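PDB 5NNY: WipB from Legionella pneumophila, which acts as a translocated serine/threonine phosphatase that targets the host lysosomal nutrient-sensing machinery, its phosphatase domain being the part described here. Local coordinates for residues E132-C137 / N180-V185; A114-G119 / K187-I192; E97-D100 / I104-F107; A149-N154 / M264-Y269; E138-K141 / K146-A149. All blocks are in the same frame, centred on the assembly; numbering follows the deposited sequence. Where two conformers were deposited one is given.

Contact 1: residues E132-C137 / N180-V185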
# COMPACT_ATOMS: atom_id res chain seq x y z
N GLU A 132 6.04 2.35 5.90
CA GLU A 132 6.04 2.54 7.31
C GLU A 132 5.26 1.38 7.98
O GLU A 132 5.66 0.90 9.00
CB GLU A 132 5.43 3.87 7.66
CG GLU A 132 5.21 4.04 9.12
CD GLU A 132 4.85 5.47 9.54
OE1 GLU A 132 4.84 6.37 8.74
OE2 GLU A 132 4.55 5.64 10.71
N PHE A 133 4.16 0.96 7.38
CA PHE A 133 3.44 -0.20 7.92
C PHE A 133 4.30 -1.47 7.84
O PHE A 133 4.36 -2.25 8.80
CB PHE A 133 2.11 -0.38 7.18
CG PHE A 133 1.27 -1.52 7.71
CD1 PHE A 133 0.65 -1.42 8.94
CD2 PHE A 133 1.14 -2.69 6.98
CE1 PHE A 133 -0.13 -2.46 9.44
CE2 PHE A 133 0.34 -3.74 7.45
CZ PHE A 133 -0.28 -3.62 8.70
N VAL A 134 4.99 -1.66 6.70
CA VAL A 134 5.89 -2.79 6.54
C VAL A 134 6.93 -2.80 7.65
O VAL A 134 7.19 -3.82 8.29
CB VAL A 134 6.57 -2.72 5.15
CG1 VAL A 134 7.74 -3.69 5.11
CG2 VAL A 134 5.55 -3.01 4.05
N GLU A 135 7.58 -1.66 7.86
CA GLU A 135 8.67 -1.59 8.83
C GLU A 135 8.16 -1.86 10.24
O GLU A 135 8.76 -2.63 10.98
CB GLU A 135 9.35 -0.22 8.77
CG GLU A 135 10.68 -0.17 9.55
CD GLU A 135 11.24 1.24 9.63
OE1 GLU A 135 10.80 1.99 10.53
OE2 GLU A 135 12.08 1.58 8.77
N ALA A 136 7.04 -1.23 10.60
CA ALA A 136 6.42 -1.47 11.90
C ALA A 136 6.16 -2.95 12.12
O ALA A 136 6.44 -3.48 13.20
CB ALA A 136 5.11 -0.69 12.00
N CYS A 137 5.62 -3.63 11.11
CA CYS A 137 5.30 -5.04 11.28
C CYS A 137 6.54 -5.90 11.31
O CYS A 137 6.64 -6.84 12.12
CB CYS A 137 4.36 -5.51 10.17
SG CYS A 137 2.70 -4.82 10.30
N ASN A 180 -1.25 -10.84 11.54
CA ASN A 180 -1.69 -11.92 10.66
C ASN A 180 -2.07 -11.37 9.29
O ASN A 180 -1.70 -11.95 8.26
CB ASN A 180 -2.87 -12.68 11.26
CG ASN A 180 -3.43 -13.72 10.29
OD1 ASN A 180 -2.92 -14.83 10.18
ND2 ASN A 180 -4.46 -13.34 9.55
N ILE A 181 -2.81 -10.26 9.25
CA ILE A 181 -3.19 -9.69 7.96
C ILE A 181 -1.95 -9.22 7.21
O ILE A 181 -1.83 -9.41 5.99
CB ILE A 181 -4.21 -8.55 8.16
CG1 ILE A 181 -5.50 -9.09 8.79
CG2 ILE A 181 -4.56 -7.85 6.83
CD1 ILE A 181 -6.54 -8.03 9.05
N TYR A 182 -0.99 -8.64 7.92
CA TYR A 182 0.26 -8.23 7.30
C TYR A 182 0.93 -9.39 6.58
O TYR A 182 1.27 -9.29 5.39
CB TYR A 182 1.24 -7.64 8.32
CG TYR A 182 2.56 -7.38 7.60
CD1 TYR A 182 2.66 -6.37 6.66
CD2 TYR A 182 3.67 -8.20 7.81
CE1 TYR A 182 3.83 -6.15 5.96
CE2 TYR A 182 4.85 -7.98 7.12
CZ TYR A 182 4.92 -6.95 6.19
OH TYR A 182 6.09 -6.73 5.50
N HIS A 183 1.16 -10.48 7.29
CA HIS A 183 1.91 -11.61 6.75
C HIS A 183 1.07 -12.45 5.78
O HIS A 183 1.59 -12.92 4.76
CB HIS A 183 2.42 -12.49 7.90
CG HIS A 183 3.50 -11.85 8.72
ND1 HIS A 183 4.80 -11.73 8.27
CD2 HIS A 183 3.48 -11.31 9.97
CE1 HIS A 183 5.52 -11.13 9.20
NE2 HIS A 183 4.75 -10.87 10.24
N GLN A 184 -0.21 -12.66 6.08
CA GLN A 184 -1.02 -13.57 5.27
C GLN A 184 -1.61 -12.90 4.04
O GLN A 184 -1.92 -13.57 3.05
CB GLN A 184 -2.16 -14.14 6.12
CG GLN A 184 -1.67 -15.04 7.21
CD GLN A 184 -1.03 -16.29 6.65
OE1 GLN A 184 -1.53 -16.89 5.69
NE2 GLN A 184 0.11 -16.68 7.22
N VAL A 185 -1.78 -11.59 4.08
CA VAL A 185 -2.53 -10.87 3.06
C VAL A 185 -1.68 -9.78 2.44
O VAL A 185 -1.43 -9.78 1.23
CB VAL A 185 -3.82 -10.27 3.66
CG1 VAL A 185 -4.56 -9.46 2.60
CG2 VAL A 185 -4.70 -11.40 4.21
O HOH W 1 6.74 -9.53 12.09
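Cys137 and Tyr182 mark the nearest backbone approach of two crossing helical segments, with 7.2 Å between Cys137 CA and Tyr182 CA. The axes of 132-137 and 180-185 pass 10.8 Å apart at a signed crossing angle of -108°, and a wider pi-type turn interrupts the regular winding at 182-185. Tyr182 fills the gap between the backbones. A first torsion of 174° swings its ring clear of the backbone N and carries it across to the first helix. Cys137 CB sits over one face of that ring, 3.7 Å from the centroid of Tyr182, a CH-pi contact. The sulfur of Cys137 approaches the same ring obliquely and also lies above a face of the Phe133 ring, offset toward its rim, so it is held between two aromatic groups. Phe133 meets Tyr182 at 3.6 Å between Phe133 CE2 and Tyr182 CD1; the planes lie at 71°, an oblique meeting. Farther out, Val134 CG1 touches the phenol oxygen, Tyr182 OH, at 3.5 Å. A water bridges the two helices, 2.7 Å from Cys137 O, to which it donates, and 3.0 Å from His183 NE2. Around these residues, Tyr186 of helix 175-186 meets Phe133 edge-to-face, Phe161 of helix 159-169 touches Phe133 and Ala136, and Leu109 brings helix 105-117 against Phe133.

Contact 2: residues A114-G119 / K187-I192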
# COMPACT_ATOMS: atom_id res chain seq x y z
N ALA A 114 -10.73 -9.56 3.16
CA ALA A 114 -11.90 -10.12 2.48
C ALA A 114 -11.64 -10.29 0.99
O ALA A 114 -12.05 -11.30 0.40
CB ALA A 114 -13.11 -9.23 2.70
N LEU A 115 -10.97 -9.32 0.36
CA LEU A 115 -10.62 -9.48 -1.05
C LEU A 115 -9.79 -10.74 -1.25
O LEU A 115 -10.07 -11.56 -2.14
CB LEU A 115 -9.86 -8.24 -1.54
CG LEU A 115 -10.71 -6.99 -1.76
CD1 LEU A 115 -9.84 -5.77 -2.06
CD2 LEU A 115 -11.73 -7.23 -2.89
N TYR A 116 -8.79 -10.95 -0.40
CA TYR A 116 -7.91 -12.10 -0.54
C TYR A 116 -8.66 -13.40 -0.25
O TYR A 116 -8.60 -14.37 -1.03
CB TYR A 116 -6.70 -11.93 0.40
CG TYR A 116 -5.91 -13.20 0.67
CD1 TYR A 116 -5.01 -13.70 -0.27
CD2 TYR A 116 -6.06 -13.90 1.87
CE1 TYR A 116 -4.28 -14.85 -0.03
CE2 TYR A 116 -5.33 -15.06 2.13
CZ TYR A 116 -4.44 -15.52 1.17
OH TYR A 116 -3.71 -16.67 1.39
N ASP A 117 -9.40 -13.44 0.86
CA ASP A 117 -10.08 -14.67 1.27
C ASP A 117 -11.12 -15.12 0.26
O ASP A 117 -11.39 -16.31 0.15
CB ASP A 117 -10.72 -14.47 2.64
CG ASP A 117 -11.34 -15.74 3.18
OD1 ASP A 117 -10.61 -16.75 3.31
OD2 ASP A 117 -12.56 -15.74 3.48
N GLN A 118 -11.70 -14.19 -0.50
CA GLN A 118 -12.69 -14.56 -1.51
C GLN A 118 -12.13 -14.58 -2.92
O GLN A 118 -12.92 -14.65 -3.88
CB GLN A 118 -13.89 -13.61 -1.42
CG GLN A 118 -14.58 -13.65 -0.07
CD GLN A 118 -15.86 -12.84 -0.06
OE1 GLN A 118 -16.67 -12.92 -0.99
NE2 GLN A 118 -16.04 -12.04 0.99
N GLY A 119 -10.81 -14.51 -3.08
CA GLY A 119 -10.19 -14.79 -4.35
C GLY A 119 -10.09 -13.65 -5.34
O GLY A 119 -9.88 -13.90 -6.53
N LYS A 187 1.60 -8.47 2.63
CA LYS A 187 2.96 -8.44 2.10
C LYS A 187 3.11 -9.28 0.84
O LYS A 187 3.96 -8.98 -0.00
CB LYS A 187 3.98 -8.91 3.16
CG LYS A 187 3.94 -10.41 3.49
CD LYS A 187 5.06 -10.77 4.45
CE LYS A 187 5.16 -12.28 4.70
NZ LYS A 187 6.11 -12.53 5.82
N LYS A 188 2.32 -10.33 0.68
CA LYS A 188 2.49 -11.14 -0.52
C LYS A 188 1.79 -10.54 -1.73
O LYS A 188 1.94 -11.08 -2.83
CB LYS A 188 2.02 -12.57 -0.24
CG LYS A 188 2.96 -13.31 0.73
CD LYS A 188 2.30 -14.49 1.45
CE LYS A 188 3.03 -14.84 2.77
NZ LYS A 188 4.37 -15.49 2.58
N HIS A 189 1.06 -9.44 -1.57
CA HIS A 189 0.44 -8.74 -2.69
C HIS A 189 1.19 -7.46 -3.05
O HIS A 189 0.76 -6.72 -3.94
CB HIS A 189 -1.03 -8.43 -2.40
CG HIS A 189 -1.91 -9.64 -2.44
ND1 HIS A 189 -2.07 -10.48 -1.36
CD2 HIS A 189 -2.63 -10.18 -3.45
CE1 HIS A 189 -2.88 -11.47 -1.69
NE2 HIS A 189 -3.23 -11.31 -2.95
N LEU A 190 2.30 -7.21 -2.37
CA LEU A 190 3.13 -6.05 -2.60
C LEU A 190 4.04 -6.26 -3.81
O LEU A 190 4.58 -7.35 -4.03
CB LEU A 190 3.99 -5.80 -1.35
CG LEU A 190 4.28 -4.44 -0.73
CD1 LEU A 190 3.10 -3.48 -0.79
CD2 LEU A 190 4.73 -4.65 0.74
N LYS A 191 4.18 -5.21 -4.61
CA LYS A 191 5.11 -5.18 -5.73
C LYS A 191 5.79 -3.82 -5.71
O LYS A 191 5.17 -2.82 -5.38
CB LYS A 191 4.40 -5.37 -7.08
CG LYS A 191 3.54 -6.61 -7.16
CD LYS A 191 4.15 -7.63 -8.09
CE LYS A 191 3.16 -8.72 -8.46
NZ LYS A 191 2.30 -8.32 -9.62
N ILE A 192 7.09 -3.79 -6.04
CA ILE A 192 7.77 -2.50 -6.18
C ILE A 192 7.26 -1.77 -7.40
O ILE A 192 6.90 -0.59 -7.35
CB ILE A 192 9.30 -2.68 -6.27
CG1 ILE A 192 9.85 -3.51 -5.12
CG2 ILE A 192 9.98 -1.32 -6.29
CD1 ILE A 192 11.36 -3.68 -5.22
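His189 ND1 hydrogen-bonds to Val185 O at the end of helix 175-186, a bond consistent with holding the imidazole with its CE1 corner toward Tyr116. The segment 187-192 leads into strand 190-198 of the central sheet, whereas 114-119 closes helix 105-117 in a Schellman motif: Gly119, with positive phi, is its C-prime residue, Gly119 N bonds to Tyr116 O at 3.0 Å, and the next backbone N, of Ala120, bonds to Leu115 O. Across the contact, His189 CE1 lies 3.4 Å from Tyr116 CD1, the shortest approach, and 4.0 Å from Tyr116 CE1. The tyrosine carbon CD1 stands at the edge of the imidazole, near its plane, while neither ring covers a face of the other. The centroids of the Tyr116 and His189 rings are 5.7 Å apart and the planes are inclined at 81°, a rim-to-rim meeting. With chi1 at 163°, Tyr116 leans off the helix end toward His189, just before strand 190-198. Phe122 of strand 121-125 stacks on His189 and also touches Tyr116, and backbone bonds tie His189 to Ile124 of that strand. Because the bond to a carbonyl oxygen requires a hydrogen on ND1, the geometry places a proton there. The CE1-H, flanked by two ring nitrogens, is probably polarised, yet its approach to the tyrosine rim remains a van der Waals contact without a hydrogen bond.

Contact 3: residues E97-D100 / I104-F107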
# COMPACT_ATOMS: atom_id res chain seq x y z
N GLU A 97 -2.59 3.25 0.51
CA GLU A 97 -3.77 2.58 1.05
C GLU A 97 -3.72 2.45 2.58
O GLU A 97 -4.76 2.20 3.21
CB GLU A 97 -3.94 1.22 0.36
CG GLU A 97 -2.97 0.11 0.80
CD GLU A 97 -1.51 0.40 0.50
OE1 GLU A 97 -0.65 0.01 1.31
OE2 GLU A 97 -1.21 1.03 -0.55
N LEU A 98 -2.54 2.68 3.17
CA LEU A 98 -2.33 2.63 4.62
C LEU A 98 -1.45 3.80 5.06
O LEU A 98 -0.78 4.42 4.24
CB LEU A 98 -1.68 1.30 5.04
CG LEU A 98 -2.41 -0.02 4.76
CD1 LEU A 98 -1.48 -1.22 5.05
CD2 LEU A 98 -3.68 -0.13 5.61
N VAL A 99 -1.45 4.08 6.37
CA VAL A 99 -0.59 5.09 7.00
C VAL A 99 -0.77 6.45 6.34
O VAL A 99 0.17 6.99 5.73
CB VAL A 99 0.90 4.68 6.96
CG1 VAL A 99 1.76 5.56 7.92
CG2 VAL A 99 1.05 3.22 7.34
N ASP A 100 -1.95 7.05 6.48
CA ASP A 100 -2.22 8.27 5.73
C ASP A 100 -3.35 9.02 6.43
O ASP A 100 -3.63 8.76 7.61
CB ASP A 100 -2.53 7.93 4.26
CG ASP A 100 -2.12 9.05 3.29
OD1 ASP A 100 -2.48 10.22 3.53
OD2 ASP A 100 -1.45 8.74 2.27
N ILE A 104 -8.69 5.09 10.01
CA ILE A 104 -7.97 4.06 10.75
C ILE A 104 -7.61 2.93 9.81
O ILE A 104 -8.44 2.48 9.01
CB ILE A 104 -8.78 3.55 11.97
CG1 ILE A 104 -7.89 2.68 12.89
CG2 ILE A 104 -10.07 2.84 11.55
CD1 ILE A 104 -8.53 2.43 14.27
N ASP A 105 -6.36 2.46 9.91
CA ASP A 105 -5.87 1.45 8.97
C ASP A 105 -6.59 0.12 9.10
O ASP A 105 -6.60 -0.65 8.15
CB ASP A 105 -4.37 1.22 9.14
CG ASP A 105 -3.54 2.29 8.46
OD1 ASP A 105 -4.09 2.96 7.56
OD2 ASP A 105 -2.35 2.46 8.86
N TYR A 106 -7.19 -0.15 10.26
CA TYR A 106 -7.95 -1.38 10.44
C TYR A 106 -8.99 -1.56 9.34
O TYR A 106 -9.25 -2.69 8.91
CB TYR A 106 -8.64 -1.38 11.81
CG TYR A 106 -9.24 -2.71 12.19
CD1 TYR A 106 -8.43 -3.73 12.65
CD2 TYR A 106 -10.62 -2.95 12.06
CE1 TYR A 106 -8.98 -4.96 12.99
CE2 TYR A 106 -11.18 -4.18 12.40
CZ TYR A 106 -10.34 -5.18 12.87
OH TYR A 106 -10.86 -6.39 13.23
N PHE A 107 -9.62 -0.46 8.90
CA PHE A 107 -10.74 -0.57 7.96
C PHE A 107 -10.29 -1.15 6.62
O PHE A 107 -10.91 -2.08 6.09
CB PHE A 107 -11.40 0.79 7.76
CG PHE A 107 -12.18 1.30 8.96
CD1 PHE A 107 -12.65 0.43 9.94
CD2 PHE A 107 -12.50 2.64 9.05
CE1 PHE A 107 -13.40 0.91 11.02
CE2 PHE A 107 -13.26 3.13 10.11
CZ PHE A 107 -13.72 2.26 11.10
O HOH W 2 -6.21 2.39 5.55
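The carboxylate of Asp105 has the methyl CD2 of Leu98 over one face, with Leu98 CD2 3.7 Å from Asp105 CG, and the backbone N of Val99 beyond its two oxygens. The single N-H of Val99 makes a bifurcated bond, the two lengths being equal: Val99 N is 3.1 Å from Asp105 OD2 and 3.1 Å from Asp105 OD1. Each oxygen is met on its syn side, with the donor 18° out of the carboxylate plane. Neither branch is straight, at 146° and 152°. Val99 CG2 also packs near Asp105 OD2, at 3.8 Å. A water donates to Asp105 OD1 at 3.0 Å and to Glu97 O at 2.8 Å, linking the start of 97-100 to the same carboxylate. The sequence here, GDELVDRG, resembles, with one extra residue, the GDxxDRG signature of metallophosphoesterases and probably corresponds to it. Asp100 OD2 is hydrogen-bonded to His12, and Val99 O to His129. Ser160 OG is bonded to both Asp105 OD1 and Asp100 N. With Val99 N, the water and Ser160 OG gathered at Asp105 OD1, the carboxylate is probably ionised; it ties Val99 N to where the chain enters helix 105-117, consistent with keeping the loop in shape.

Contact 4: residues A149-N154 / M264-Y269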
# COMPACT_ATOMS: atom_id res chain seq x y z
N ALA A 149 7.09 3.16 14.28
CA ALA A 149 7.98 3.57 13.21
C ALA A 149 8.28 5.05 13.38
O ALA A 149 7.74 5.88 12.65
CB ALA A 149 7.35 3.28 11.84
N LYS A 150 9.12 5.38 14.36
CA LYS A 150 9.24 6.77 14.77
C LYS A 150 9.92 7.63 13.70
O LYS A 150 9.46 8.74 13.41
CB LYS A 150 10.00 6.86 16.09
CG LYS A 150 9.93 8.23 16.73
CD LYS A 150 10.53 8.20 18.13
CE LYS A 150 11.97 7.71 18.12
NZ LYS A 150 12.82 8.48 17.15
N ARG A 151 10.99 7.12 13.08
CA ARG A 151 11.73 7.93 12.11
C ARG A 151 10.93 8.12 10.82
O ARG A 151 10.85 9.23 10.28
CB ARG A 151 13.11 7.31 11.81
CG ARG A 151 13.96 6.94 13.04
CD ARG A 151 15.40 7.48 13.00
NE ARG A 151 16.29 6.84 12.01
CZ ARG A 151 17.11 5.82 12.26
NH1 ARG A 151 17.89 5.34 11.29
NH2 ARG A 151 17.16 5.27 13.47
N LEU A 152 10.31 7.05 10.32
CA LEU A 152 9.44 7.20 9.16
C LEU A 152 8.25 8.11 9.45
O LEU A 152 7.81 8.86 8.57
CB LEU A 152 8.96 5.84 8.68
CG LEU A 152 10.10 4.99 8.12
CD1 LEU A 152 9.55 3.64 7.68
CD2 LEU A 152 10.78 5.73 6.95
N GLY A 153 7.72 8.06 10.67
CA GLY A 153 6.61 8.93 11.03
C GLY A 153 6.98 10.40 11.05
O GLY A 153 6.07 11.25 11.02
N ASN A 154 8.27 10.72 11.11
CA ASN A 154 8.73 12.10 11.08
C ASN A 154 8.59 12.74 9.70
O ASN A 154 8.69 13.96 9.59
CB ASN A 154 10.21 12.20 11.47
CG ASN A 154 10.45 12.00 12.94
OD1 ASN A 154 9.54 12.13 13.76
ND2 ASN A 154 11.70 11.68 13.30
N MET A 264 18.10 7.92 3.79
CA MET A 264 17.59 7.96 2.42
C MET A 264 16.16 8.48 2.39
O MET A 264 15.76 9.17 1.46
CB MET A 264 17.64 6.57 1.80
CG MET A 264 19.00 5.96 1.65
SD MET A 264 18.75 4.28 1.08
CE MET A 264 20.35 3.52 1.35
N MET A 265 15.37 8.14 3.41
CA MET A 265 13.97 8.54 3.39
C MET A 265 13.80 10.00 3.78
O MET A 265 12.91 10.69 3.26
CB MET A 265 13.16 7.61 4.33
CG MET A 265 13.30 6.14 3.94
SD MET A 265 12.83 5.85 2.22
CE MET A 265 11.06 5.61 2.40
N TYR A 266 14.64 10.51 4.68
CA TYR A 266 14.59 11.95 4.96
C TYR A 266 14.95 12.74 3.71
O TYR A 266 14.29 13.72 3.36
CB TYR A 266 15.55 12.32 6.09
CG TYR A 266 15.09 11.91 7.48
CD1 TYR A 266 14.06 12.61 8.11
CD2 TYR A 266 15.71 10.87 8.17
CE1 TYR A 266 13.63 12.27 9.38
CE2 TYR A 266 15.29 10.52 9.47
CZ TYR A 266 14.25 11.22 10.06
OH TYR A 266 13.81 10.90 11.32
N ARG A 267 16.03 12.34 3.04
CA ARG A 267 16.43 13.06 1.83
C ARG A 267 15.41 12.84 0.72
O ARG A 267 15.17 13.73 -0.10
CB ARG A 267 17.82 12.63 1.39
CG ARG A 267 18.94 13.19 2.28
CD ARG A 267 20.31 12.73 1.83
NE ARG A 267 20.59 11.34 2.17
CZ ARG A 267 20.75 10.36 1.29
NH1 ARG A 267 21.00 9.13 1.72
NH2 ARG A 267 20.66 10.59 -0.01
N GLY A 268 14.81 11.65 0.68
CA GLY A 268 13.72 11.41 -0.25
C GLY A 268 12.56 12.36 -0.01
O GLY A 268 12.08 13.03 -0.92
N TYR A 269 12.12 12.46 1.24
CA TYR A 269 11.05 13.39 1.55
C TYR A 269 11.44 14.81 1.16
O TYR A 269 10.62 15.55 0.60
CB TYR A 269 10.70 13.33 3.05
CG TYR A 269 9.91 14.53 3.46
CD1 TYR A 269 8.60 14.69 3.04
CD2 TYR A 269 10.48 15.55 4.25
CE1 TYR A 269 7.87 15.81 3.40
CE2 TYR A 269 9.76 16.67 4.60
CZ TYR A 269 8.46 16.79 4.17
OH TYR A 269 7.72 17.90 4.51
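Tyr266 extends its phenol end over the last turn of 149-154, where it overlaps the side chain of Asn154 and the alkyl part of Arg151. The contact is a helix-to-helix join in the calcineurin-like phosphoesterase domain, pairing the short, weakly bonded helix 150-153 with helix 262-270. Its one direct hydrogen bond runs from Asn154 ND2 to Tyr266 OH, 3.0 Å long and nearly straight at 166°. The hydroxyl oxygen lies in the amide plane of Asn154, while the planes of amide and ring are turned 36° from each other. Asn154 CB leans on the ring obliquely, 4.0 Å from Tyr266 CE1. The same hydroxyl is flanked by Arg151, with Arg151 CB 3.7 Å from Tyr266 OH. Tyr266 keeps its ring on the backbone-N side of the CA-CB bond (chi1 -74°), sending it along the helix flank to the other segment. On the buried side of the join the chemistry becomes apolar: Leu152, whose CB starts out away from the partner helix, turns a methyl back to Met265. There Met265, bent along its chain, also packs against Ala282 and Trp286 of helix 280-286. Leu152 in turn rests on Glu132 and Glu135 of helix 128-138, so this side also meets helices 280-286 and 128-138. The hydrophobic join is made by the CD2 branch, with Leu152 CD2 3.9 Å from Met265 CG and 4.0 Å from Met265 CB.

Contact 5: residues E138-K141 / K146-A149; sequences ELFK and KLVA
Phe140 swings its ring against the backbone of Lys146 and the side chain of Leu147, where the chain doubles back after helix 128-138. Its chi1 of 179° directs the benzyl group as far as possible from its own amide nitrogen, which lifts the ring from the turn and lets one side of it reach across. Phe140 CE1 is 3.4 Å from Lys146 N, which approaches the ring obliquely, and Phe140 CD1 is 3.6 Å from Lys146 C. Leu147, with a chi1 of -61°, comes in obliquely too, its CD2 methyl 3.7 Å from Phe140 CD1. Lys146 contributes through its main chain, since its CB points away and the side chain, extended as far as CE, runs off from the partner. A weak hydrogen bond, 3.5 Å from Lys146 N to Phe140 O, joins the two arms; the contact therefore depends largely on van der Waals packing. Neither arm is regular strand. Beyond the two arms, Phe140 packs on Asn175 and Leu179 of helix 175-186, and Leu147 touches both Asn175 and, on helix 128-138, Cys137. Leu147 O bonds to Gln165 of helix 159-169, while Ala149 rests back on Glu132 and Glu135.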
# COMPACT_ATOMS: atom_id res chain seq x y z
N GLU A 138 7.52 -5.60 10.44
CA GLU A 138 8.74 -6.40 10.40
C GLU A 138 9.58 -6.26 11.67
O GLU A 138 10.29 -7.19 12.05
CB GLU A 138 9.60 -6.00 9.19
CG GLU A 138 9.05 -6.42 7.84
CD GLU A 138 10.06 -6.17 6.74
OE1 GLU A 138 10.99 -5.35 6.96
OE2 GLU A 138 9.94 -6.81 5.69
N LEU A 139 9.54 -5.10 12.32
CA LEU A 139 10.34 -4.87 13.52
C LEU A 139 9.53 -5.01 14.81
O LEU A 139 9.96 -4.53 15.86
CB LEU A 139 11.01 -3.49 13.46
CG LEU A 139 11.95 -3.29 12.27
CD1 LEU A 139 12.67 -1.95 12.34
CD2 LEU A 139 12.95 -4.43 12.16
N PHE A 140 8.39 -5.69 14.74
CA PHE A 140 7.51 -5.82 15.90
C PHE A 140 8.27 -6.37 17.11
O PHE A 140 8.22 -5.80 18.21
CB PHE A 140 6.34 -6.72 15.51
CG PHE A 140 5.36 -6.97 16.63
CD1 PHE A 140 4.46 -5.99 17.01
CD2 PHE A 140 5.30 -8.21 17.26
CE1 PHE A 140 3.53 -6.24 18.03
CE2 PHE A 140 4.39 -8.47 18.26
CZ PHE A 140 3.50 -7.48 18.65
N LYS A 141 9.00 -7.47 16.91
CA LYS A 141 9.71 -8.08 18.04
C LYS A 141 10.88 -7.22 18.50
O LYS A 141 11.10 -7.06 19.71
CB LYS A 141 10.21 -9.47 17.66
CG LYS A 141 9.40 -10.62 18.22
CD LYS A 141 10.04 -11.97 17.91
CE LYS A 141 11.05 -12.38 18.98
NZ LYS A 141 11.71 -13.68 18.65
N LYS A 146 5.56 -4.19 19.80
CA LYS A 146 4.77 -3.00 19.55
C LYS A 146 4.99 -2.60 18.10
O LYS A 146 6.08 -2.81 17.55
CB LYS A 146 5.18 -1.86 20.48
CG LYS A 146 4.12 -0.80 20.72
CD LYS A 146 4.63 0.20 21.77
CE LYS A 146 3.62 1.29 22.13
NZ LYS A 146 3.67 2.44 21.18
N LEU A 147 3.96 -2.05 17.47
CA LEU A 147 4.05 -1.55 16.10
C LEU A 147 4.44 -0.08 16.18
O LEU A 147 3.63 0.75 16.60
CB LEU A 147 2.73 -1.72 15.36
CG LEU A 147 2.20 -3.14 15.19
CD1 LEU A 147 0.76 -3.12 14.68
CD2 LEU A 147 3.09 -3.91 14.24
N VAL A 148 5.68 0.25 15.78
CA VAL A 148 6.15 1.63 15.87
C VAL A 148 7.04 1.90 14.68
O VAL A 148 7.69 0.99 14.14
CB VAL A 148 6.90 1.94 17.19
CG1 VAL A 148 5.93 2.10 18.39
CG2 VAL A 148 7.95 0.89 17.48
N ALA A 149 7.09 3.16 14.28
CA ALA A 149 7.98 3.57 13.21
C ALA A 149 8.28 5.05 13.38
O ALA A 149 7.74 5.88 12.65
CB ALA A 149 7.35 3.28 11.84

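Contact 1 is the hub, touching all four others. It meets contact 3 where Phe133 CD2 is 3.6 Å from Leu98 CD1, contact 4 where Glu132 CA is 3.7 Å from Leu152 CD1, and contact 2 through Tyr182 O and Lys187 N, 2.9 Å apart in a probable hydrogen bond. Contact 5 lies about 9 Å from it, centre to centre, and packs Leu147 CD2 on Ala136 O at 3.5 Å; it shares Ala149 with contact 4. Contacts 2 and 4 fall on opposite sides of the chain's centre, about 26 Å between centres. Contact 3 carries the motif aspartate Asp100, consistent with a place beside the catalytic centre of this phosphatase family.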